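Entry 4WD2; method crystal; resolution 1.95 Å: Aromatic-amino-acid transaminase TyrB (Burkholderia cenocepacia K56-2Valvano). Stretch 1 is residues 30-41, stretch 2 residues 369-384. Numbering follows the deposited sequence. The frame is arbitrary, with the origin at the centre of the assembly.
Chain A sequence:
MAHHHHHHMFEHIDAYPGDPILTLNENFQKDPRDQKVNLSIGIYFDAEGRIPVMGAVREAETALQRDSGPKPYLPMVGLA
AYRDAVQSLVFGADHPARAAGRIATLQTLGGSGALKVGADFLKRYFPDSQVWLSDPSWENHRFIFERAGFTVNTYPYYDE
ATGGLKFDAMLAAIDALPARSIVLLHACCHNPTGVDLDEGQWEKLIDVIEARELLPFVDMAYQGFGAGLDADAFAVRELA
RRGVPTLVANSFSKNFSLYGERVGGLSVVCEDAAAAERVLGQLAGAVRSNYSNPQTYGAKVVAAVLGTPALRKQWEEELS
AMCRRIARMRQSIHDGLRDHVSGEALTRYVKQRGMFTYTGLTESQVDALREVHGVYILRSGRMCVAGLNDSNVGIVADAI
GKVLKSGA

Stretch 1 (30-41) KDPRDQKVNLSI
Stretch 2 369-384: LREVHGVYILRSGRMC

Stretch 2 enters as the last part of a helix. Its carbonyls receive Arg33 (chi1 m, chi2 t, chi3 m): NH2 donates to Arg370 O at 2.8 Å and NH1 to Glu371 O at 2.7 Å. Arg33 is also held by a salt bridge, NH2 to Asp31 OD2 at 2.9 Å. Gly374 leaves the helix with phi/psi 58/26, and its CA lies over one face of the guanidinium, 3.4 Å from Arg33 NH2. A CB here would point toward stretch 1.

A short parallel pairing follows, Val37 with Val375 (CA-CA 4.7 Å) and Asn38 with Tyr376 (4.9 Å). Val37 N donates to Gly374 O, Tyr376 N to Val37 O and Leu39 N to Tyr376 O, each at 2.8 Å. Val37 and Val375, both chi1 t, share one face, with CB of Val37 4.1 Å from CG2 of Val375. On the other face, Tyr376 (m, chi2 62°) donates from OH to Asp31 OD2 at a very short 2.4 Å.

Ile377 CG2 packs 4.0 Å from Leu39 CB. A type I turn, Leu378 to Gly381, leads into strand 382-384. Water 2 joins Arg382 O and NE to Leu39 O. Met383 CE meets Leu39 CD1 (Leu39 is m, t) at 3.7 Å. Cys384 N donates to Leu39 O at 3.0 Å, so Leu39 bonds through its backbone to both strands.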

ATOM      1  N   LYS A  30      16.958  21.414  18.378  1.00 30.16           N
ATOM      2  CA  LYS A  30      17.864  22.544  18.599  1.00 29.63           C
ATOM      3  C   LYS A  30      17.834  23.065  20.043  1.00 29.58           C
ATOM      4  O   LYS A  30      18.795  23.690  20.492  1.00 29.88           O
ATOM      5  CB  LYS A  30      17.537  23.692  17.635  1.00 29.57           C
ATOM      6  N   ASP A  31      16.730  22.818  20.753  1.00 27.68           N
ATOM      7  CA  ASP A  31      16.586  23.210  22.155  1.00 25.71           C
ATOM      8  C   ASP A  31      17.754  22.669  22.971  1.00 24.46           C
ATOM      9  O   ASP A  31      17.929  21.457  23.078  1.00 23.59           O
ATOM     10  CB  ASP A  31      15.249  22.700  22.719  1.00 25.01           C
ATOM     11  CG  ASP A  31      14.841  23.393  24.015  1.00 25.47           C
ATOM     12  OD1 ASP A  31      15.718  23.775  24.815  1.00 25.97           O
ATOM     13  OD2 ASP A  31      13.624  23.549  24.240  1.00 25.43           O
ATOM     14  N   PRO A  32      18.563  23.575  23.547  1.00 25.52           N
ATOM     15  CA  PRO A  32      19.794  23.222  24.266  1.00 25.46           C
ATOM     16  C   PRO A  32      19.567  22.741  25.696  1.00 26.77           C
ATOM     17  O   PRO A  32      20.513  22.267  26.327  1.00 28.25           O
ATOM     18  CB  PRO A  32      20.568  24.541  24.274  1.00 25.57           C
ATOM     19  CG  PRO A  32      19.493  25.575  24.355  1.00 26.14           C
ATOM     20  CD  PRO A  32      18.346  25.035  23.521  1.00 25.65           C
ATOM     21  N   ARG A  33      18.340  22.854  26.197  1.00 26.70           N
ATOM     22  CA  ARG A  33      18.063  22.584  27.606  1.00 28.04           C
ATOM     23  C   ARG A  33      18.041  21.091  27.919  1.00 28.83           C
ATOM     24  O   ARG A  33      17.355  20.315  27.255  1.00 28.27           O
ATOM     25  CB  ARG A  33      16.743  23.241  28.013  1.00 28.19           C
ATOM     26  CG  ARG A  33      16.796  24.763  27.923  1.00 28.52           C
ATOM     27  CD  ARG A  33      15.452  25.411  28.214  1.00 28.15           C
ATOM     28  NE  ARG A  33      14.475  25.161  27.161  1.00 26.48           N
ATOM     29  CZ  ARG A  33      13.292  25.764  27.084  1.00 24.75           C
ATOM     30  NH1 ARG A  33      12.941  26.661  27.999  1.00 22.79           N
ATOM     31  NH2 ARG A  33      12.465  25.476  26.090  1.00 23.98           N
ATOM     32  N   ASP A  34      18.793  20.703  28.944  1.00 29.25           N
ATOM     33  CA  ASP A  34      18.990  19.295  29.263  1.00 29.67           C
ATOM     34  C   ASP A  34      17.710  18.617  29.734  1.00 29.30           C
ATOM     35  O   ASP A  34      17.564  17.402  29.598  1.00 29.15           O
ATOM     36  CB  ASP A  34      20.076  19.140  30.331  1.00 30.20           C
ATOM     37  N   GLN A  35      16.784  19.396  30.282  1.00 28.66           N
ATOM     38  CA  GLN A  35      15.579  18.823  30.871  1.00 26.94           C
ATOM     39  C   GLN A  35      14.376  18.884  29.940  1.00 23.77           C
ATOM     40  O   GLN A  35      13.243  18.681  30.373  1.00 24.83           O
ATOM     41  CB  GLN A  35      15.249  19.529  32.185  1.00 29.84           C
ATOM     42  CG  GLN A  35      16.359  19.449  33.215  1.00 32.95           C
ATOM     43  CD  GLN A  35      16.540  18.052  33.762  1.00 35.07           C
ATOM     44  OE1 GLN A  35      15.806  17.623  34.654  1.00 36.68           O
ATOM     45  NE2 GLN A  35      17.525  17.332  33.236  1.00 35.03           N
ATOM     46  N   LYS A  36      14.616  19.153  28.665  1.00 20.86           N
ATOM     47  CA  LYS A  36      13.523  19.233  27.706  1.00 19.61           C
ATOM     48  C   LYS A  36      12.776  17.902  27.616  1.00 17.88           C
ATOM     49  O   LYS A  36      13.367  16.838  27.792  1.00 16.77           O
ATOM     50  CB  LYS A  36      14.046  19.650  26.329  1.00 18.30           C
ATOM     51  CG  LYS A  36      15.056  18.703  25.720  1.00 16.97           C
ATOM     52  CD  LYS A  36      15.530  19.222  24.373  1.00 17.48           C
ATOM     53  CE  LYS A  36      16.628  18.348  23.796  1.00 17.99           C
ATOM     54  NZ  LYS A  36      17.084  18.849  22.467  1.00 19.67           N
ATOM     55  N   VAL A  37      11.470  17.972  27.369  1.00 16.09           N
ATOM     56  CA  VAL A  37      10.638  16.782  27.255  1.00 14.24           C
ATOM     57  C   VAL A  37       9.724  16.881  26.034  1.00 18.20           C
ATOM     58  O   VAL A  37       9.025  17.882  25.850  1.00 14.24           O
ATOM     59  CB  VAL A  37       9.775  16.567  28.525  1.00 17.01           C
ATOM     60  CG1 VAL A  37       8.885  15.347  28.367  1.00 16.69           C
ATOM     61  CG2 VAL A  37      10.652  16.424  29.758  1.00 16.82           C
ATOM     62  N   ASN A  38       9.737  15.842  25.202  1.00 13.95           N
ATOM     63  CA  ASN A  38       8.915  15.809  23.995  1.00 16.02           C
ATOM     64  C   ASN A  38       7.741  14.861  24.161  1.00 15.64           C
ATOM     65  O   ASN A  38       7.927  13.661  24.365  1.00 16.04           O
ATOM     66  CB  ASN A  38       9.753  15.399  22.778  1.00 16.39           C
ATOM     67  CG  ASN A  38       9.048  15.666  21.461  1.00 15.53           C
ATOM     68  OD1 ASN A  38       7.968  16.249  21.429  1.00 15.38           O
ATOM     69  ND2 ASN A  38       9.673  15.261  20.363  1.00 15.70           N
ATOM     70  N   LEU A  39       6.531  15.402  24.088  1.00 13.82           N
ATOM     71  CA  LEU A  39       5.328  14.590  24.189  1.00 13.11           C
ATOM     72  C   LEU A  39       4.463  14.830  22.959  1.00 15.16           C
ATOM     73  O   LEU A  39       3.248  14.650  22.995  1.00 15.00           O
ATOM     74  CB  LEU A  39       4.551  14.918  25.474  1.00 13.06           C
ATOM     75  CG  LEU A  39       5.319  14.886  26.800  1.00 13.15           C
ATOM     76  CD1 LEU A  39       4.481  15.473  27.913  1.00 13.14           C
ATOM     77  CD2 LEU A  39       5.768  13.473  27.164  1.00 12.94           C
ATOM     78  N   SER A  40       5.105  15.240  21.869  1.00 15.41           N
ATOM     79  CA  SER A  40       4.393  15.584  20.644  1.00 15.28           C
ATOM     80  C   SER A  40       4.307  14.411  19.669  1.00 16.29           C
ATOM     81  O   SER A  40       3.448  14.403  18.790  1.00 18.95           O
ATOM     82  CB  SER A  40       5.062  16.775  19.955  1.00 14.62           C
ATOM     83  OG  SER A  40       6.320  16.402  19.421  1.00 13.62           O
ATOM     84  N   ILE A  41       5.186  13.423  19.817  1.00 16.47           N
ATOM     85  CA  ILE A  41       5.178  12.272  18.913  1.00 15.74           C
ATOM     86  C   ILE A  41       4.197  11.199  19.401  1.00 16.22           C
ATOM     87  O   ILE A  41       4.358  10.625  20.483  1.00 13.51           O
ATOM     88  CB  ILE A  41       6.589  11.678  18.754  1.00 14.15           C
ATOM     89  CG1 ILE A  41       7.549  12.771  18.275  1.00 16.23           C
ATOM     90  CG2 ILE A  41       6.575  10.514  17.764  1.00 13.50           C
ATOM     91  CD1 ILE A  41       9.015  12.413  18.395  1.00 16.66           C
ATOM     92  N   LEU A 369       4.414  26.409  28.153  1.00 13.37           N
ATOM     93  CA  LEU A 369       4.928  25.085  28.492  1.00 13.60           C
ATOM     94  C   LEU A 369       6.220  24.778  27.736  1.00 13.90           C
ATOM     95  O   LEU A 369       7.177  24.255  28.307  1.00 13.70           O
ATOM     96  CB  LEU A 369       3.869  24.023  28.187  1.00 12.90           C
ATOM     97  CG  LEU A 369       3.991  22.643  28.831  1.00 13.23           C
ATOM     98  CD1 LEU A 369       4.109  22.781  30.346  1.00 14.41           C
ATOM     99  CD2 LEU A 369       2.781  21.790  28.447  1.00 12.47           C
ATOM    100  N   ARG A 370       6.240  25.118  26.449  1.00 14.08           N
ATOM    101  CA  ARG A 370       7.410  24.899  25.602  1.00 14.81           C
ATOM    102  C   ARG A 370       8.538  25.875  25.923  1.00 17.56           C
ATOM    103  O   ARG A 370       9.647  25.473  26.275  1.00 14.00           O
ATOM    104  CB  ARG A 370       7.024  25.023  24.124  1.00 14.17           C
ATOM    105  CG  ARG A 370       8.192  24.865  23.156  1.00 13.10           C
ATOM    106  CD  ARG A 370       7.772  25.090  21.705  1.00 17.67           C
ATOM    107  NE  ARG A 370       7.357  26.468  21.449  1.00 19.34           N
ATOM    108  CZ  ARG A 370       6.090  26.857  21.318  1.00 19.75           C
ATOM    109  NH1 ARG A 370       5.112  25.965  21.413  1.00 20.20           N
ATOM    110  NH2 ARG A 370       5.801  28.134  21.087  1.00 20.00           N
ATOM    111  N   GLU A 371       8.246  27.164  25.801  1.00 13.70           N
ATOM    112  CA  GLU A 371       9.276  28.188  25.875  1.00 21.00           C
ATOM    113  C   GLU A 371       9.856  28.327  27.275  1.00 15.31           C
ATOM    114  O   GLU A 371      11.067  28.468  27.441  1.00 16.26           O
ATOM    115  CB  GLU A 371       8.719  29.533  25.402  1.00 22.88           C
ATOM    116  CG  GLU A 371       8.246  29.543  23.946  1.00 24.65           C
ATOM    117  CD  GLU A 371       9.371  29.294  22.947  1.00 27.40           C
ATOM    118  OE1 GLU A 371      10.511  29.749  23.182  1.00 28.83           O
ATOM    119  OE2 GLU A 371       9.116  28.632  21.920  1.00 28.92           O
ATOM    120  N   VAL A 372       9.000  28.274  28.286  1.00 12.71           N
ATOM    121  CA  VAL A 372       9.463  28.445  29.663  1.00 12.91           C
ATOM    122  C   VAL A 372       9.915  27.125  30.287  1.00 12.46           C
ATOM    123  O   VAL A 372      10.951  27.071  30.937  1.00 12.68           O
ATOM    124  CB  VAL A 372       8.369  29.075  30.554  1.00 13.12           C
ATOM    125  CG1 VAL A 372       8.894  29.310  31.966  1.00 13.43           C
ATOM    126  CG2 VAL A 372       7.898  30.384  29.950  1.00 13.69           C
ATOM    127  N   HIS A 373       9.159  26.053  30.072  1.00 14.87           N
ATOM    128  CA  HIS A 373       9.408  24.822  30.819  1.00 14.10           C
ATOM    129  C   HIS A 373      10.006  23.698  29.975  1.00 14.04           C
ATOM    130  O   HIS A 373      10.226  22.598  30.476  1.00 14.25           O
ATOM    131  CB  HIS A 373       8.111  24.351  31.478  1.00 13.15           C
ATOM    132  CG  HIS A 373       7.496  25.376  32.379  1.00 13.79           C
ATOM    133  ND1 HIS A 373       7.904  25.565  33.681  1.00 11.99           N
ATOM    134  CD2 HIS A 373       6.514  26.282  32.157  1.00 12.85           C
ATOM    135  CE1 HIS A 373       7.198  26.539  34.225  1.00 14.42           C
ATOM    136  NE2 HIS A 373       6.347  26.991  33.320  1.00 13.75           N
ATOM    137  N   GLY A 374      10.283  23.980  28.705  1.00 13.42           N
ATOM    138  CA  GLY A 374      10.878  22.999  27.813  1.00 11.17           C
ATOM    139  C   GLY A 374      10.090  21.709  27.629  1.00 12.01           C
ATOM    140  O   GLY A 374      10.662  20.667  27.320  1.00 11.95           O
ATOM    141  N   VAL A 375       8.776  21.769  27.828  1.00 12.15           N
ATOM    142  CA  VAL A 375       7.919  20.602  27.640  1.00 11.56           C
ATOM    143  C   VAL A 375       7.056  20.806  26.397  1.00 12.26           C
ATOM    144  O   VAL A 375       6.338  21.805  26.287  1.00 12.66           O
ATOM    145  CB  VAL A 375       7.028  20.341  28.874  1.00 11.78           C
ATOM    146  CG1 VAL A 375       5.937  19.315  28.558  1.00 10.81           C
ATOM    147  CG2 VAL A 375       7.876  19.872  30.053  1.00 11.87           C
ATOM    148  N   TYR A 376       7.130  19.859  25.463  1.00 10.29           N
ATOM    149  CA  TYR A 376       6.531  20.041  24.144  1.00 11.77           C
ATOM    150  C   TYR A 376       5.275  19.186  23.918  1.00 12.16           C
ATOM    151  O   TYR A 376       5.345  17.953  23.907  1.00 11.45           O
ATOM    152  CB  TYR A 376       7.561  19.719  23.047  1.00 11.31           C
ATOM    153  CG  TYR A 376       8.727  20.686  22.915  1.00 12.46           C
ATOM    154  CD1 TYR A 376       9.637  20.876  23.955  1.00 12.52           C
ATOM    155  CD2 TYR A 376       8.943  21.376  21.730  1.00 13.27           C
ATOM    156  CE1 TYR A 376      10.718  21.753  23.820  1.00 12.99           C
ATOM    157  CE2 TYR A 376      10.022  22.251  21.581  1.00 12.83           C
ATOM    158  CZ  TYR A 376      10.904  22.434  22.629  1.00 14.03           C
ATOM    159  OH  TYR A 376      11.967  23.307  22.482  1.00 11.87           O
ATOM    160  N   ILE A 377       4.133  19.849  23.742  1.00 11.79           N
ATOM    161  CA  ILE A 377       2.905  19.181  23.324  1.00 11.56           C
ATOM    162  C   ILE A 377       2.313  19.934  22.131  1.00 13.05           C
ATOM    163  O   ILE A 377       2.827  20.981  21.747  1.00 14.33           O
ATOM    164  CB  ILE A 377       1.867  19.084  24.471  1.00 10.86           C
ATOM    165  CG1 ILE A 377       1.415  20.469  24.935  1.00 10.69           C
ATOM    166  CG2 ILE A 377       2.426  18.290  25.637  1.00  9.08           C
ATOM    167  CD1 ILE A 377       0.305  20.423  25.966  1.00  9.68           C
ATOM    168  N   LEU A 378       1.252  19.402  21.528  1.00 12.80           N
ATOM    169  CA  LEU A 378       0.688  20.029  20.335  1.00 13.29           C
ATOM    170  C   LEU A 378      -0.064  21.306  20.669  1.00 12.64           C
ATOM    171  O   LEU A 378      -0.491  21.498  21.807  1.00 13.37           O
ATOM    172  CB  LEU A 378      -0.255  19.068  19.600  1.00 14.13           C
ATOM    173  CG  LEU A 378       0.342  17.818  18.953  1.00 13.86           C
ATOM    174  CD1 LEU A 378      -0.657  17.234  17.970  1.00 13.21           C
ATOM    175  CD2 LEU A 378       1.661  18.134  18.267  1.00 14.88           C
ATOM    176  N   ARG A 379      -0.245  22.160  19.665  1.00 12.99           N
ATOM    177  CA  ARG A 379      -0.980  23.412  19.822  1.00 14.47           C
ATOM    178  C   ARG A 379      -2.403  23.171  20.316  1.00 15.64           C
ATOM    179  O   ARG A 379      -2.984  24.019  20.991  1.00 15.67           O
ATOM    180  CB  ARG A 379      -1.012  24.185  18.500  1.00 14.70           C
ATOM    181  N   SER A 380      -2.958  22.008  19.981  1.00 15.48           N
ATOM    182  CA  SER A 380      -4.307  21.644  20.412  1.00 14.70           C
ATOM    183  C   SER A 380      -4.388  21.287  21.895  1.00 14.40           C
ATOM    184  O   SER A 380      -5.482  21.188  22.461  1.00 13.69           O
ATOM    185  CB  SER A 380      -4.818  20.461  19.600  1.00 13.92           C
ATOM    186  OG  SER A 380      -4.097  19.300  19.959  1.00 12.62           O
ATOM    187  N   GLY A 381      -3.231  21.072  22.514  1.00 14.05           N
ATOM    188  CA  GLY A 381      -3.182  20.658  23.902  1.00 13.21           C
ATOM    189  C   GLY A 381      -3.097  19.150  24.018  1.00 12.86           C
ATOM    190  O   GLY A 381      -3.182  18.599  25.118  1.00 12.48           O
ATOM    191  N   ARG A 382      -2.933  18.471  22.884  1.00 11.99           N
ATOM    192  CA  ARG A 382      -2.787  17.021  22.911  1.00 11.32           C
ATOM    193  C   ARG A 382      -1.424  16.633  23.472  1.00 11.36           C
ATOM    194  O   ARG A 382      -0.390  17.082  22.976  1.00  9.04           O
ATOM    195  CB  ARG A 382      -2.957  16.413  21.516  1.00 11.46           C
ATOM    196  CG  ARG A 382      -3.000  14.890  21.520  1.00 10.48           C
ATOM    197  CD  ARG A 382      -2.670  14.303  20.147  1.00 11.41           C
ATOM    198  NE  ARG A 382      -1.234  14.250  19.900  1.00 13.34           N
ATOM    199  CZ  ARG A 382      -0.680  13.759  18.793  1.00 14.90           C
ATOM    200  NH1 ARG A 382      -1.442  13.275  17.822  1.00 15.30           N
ATOM    201  NH2 ARG A 382       0.638  13.751  18.662  1.00 14.39           N
ATOM    202  N   MET A 383      -1.420  15.782  24.496  1.00 12.08           N
ATOM    203  CA  MET A 383      -0.169  15.198  24.955  1.00 12.81           C
ATOM    204  C   MET A 383      -0.185  13.692  24.689  1.00 11.68           C
ATOM    205  O   MET A 383      -1.225  13.042  24.807  1.00 11.03           O
ATOM    206  CB  MET A 383       0.089  15.502  26.443  1.00 14.33           C
ATOM    207  CG  MET A 383      -0.591  14.599  27.462  1.00 17.70           C
ATOM    208  SD  MET A 383       0.331  14.450  29.038  1.00 20.71           S
ATOM    209  CE  MET A 383       1.077  16.062  29.160  1.00 16.12           C
ATOM    210  N   CYS A 384       0.958  13.151  24.280  1.00 10.41           N
ATOM    211  CA  CYS A 384       1.104  11.710  24.209  1.00 10.81           C
ATOM    212  C   CYS A 384       1.583  11.190  25.555  1.00 10.76           C
ATOM    213  O   CYS A 384       2.756  11.339  25.903  1.00  9.54           O
ATOM    214  CB  CYS A 384       2.081  11.290  23.111  1.00 11.68           C
ATOM    215  SG  CYS A 384       2.202   9.489  22.982  1.00 15.34           S
TER
HETATM  216  O   HOH W   1      12.350  20.752  31.539  1.00 35.47           O
HETATM  217  O   HOH W   2       0.880  15.209  21.552  1.00 10.77           O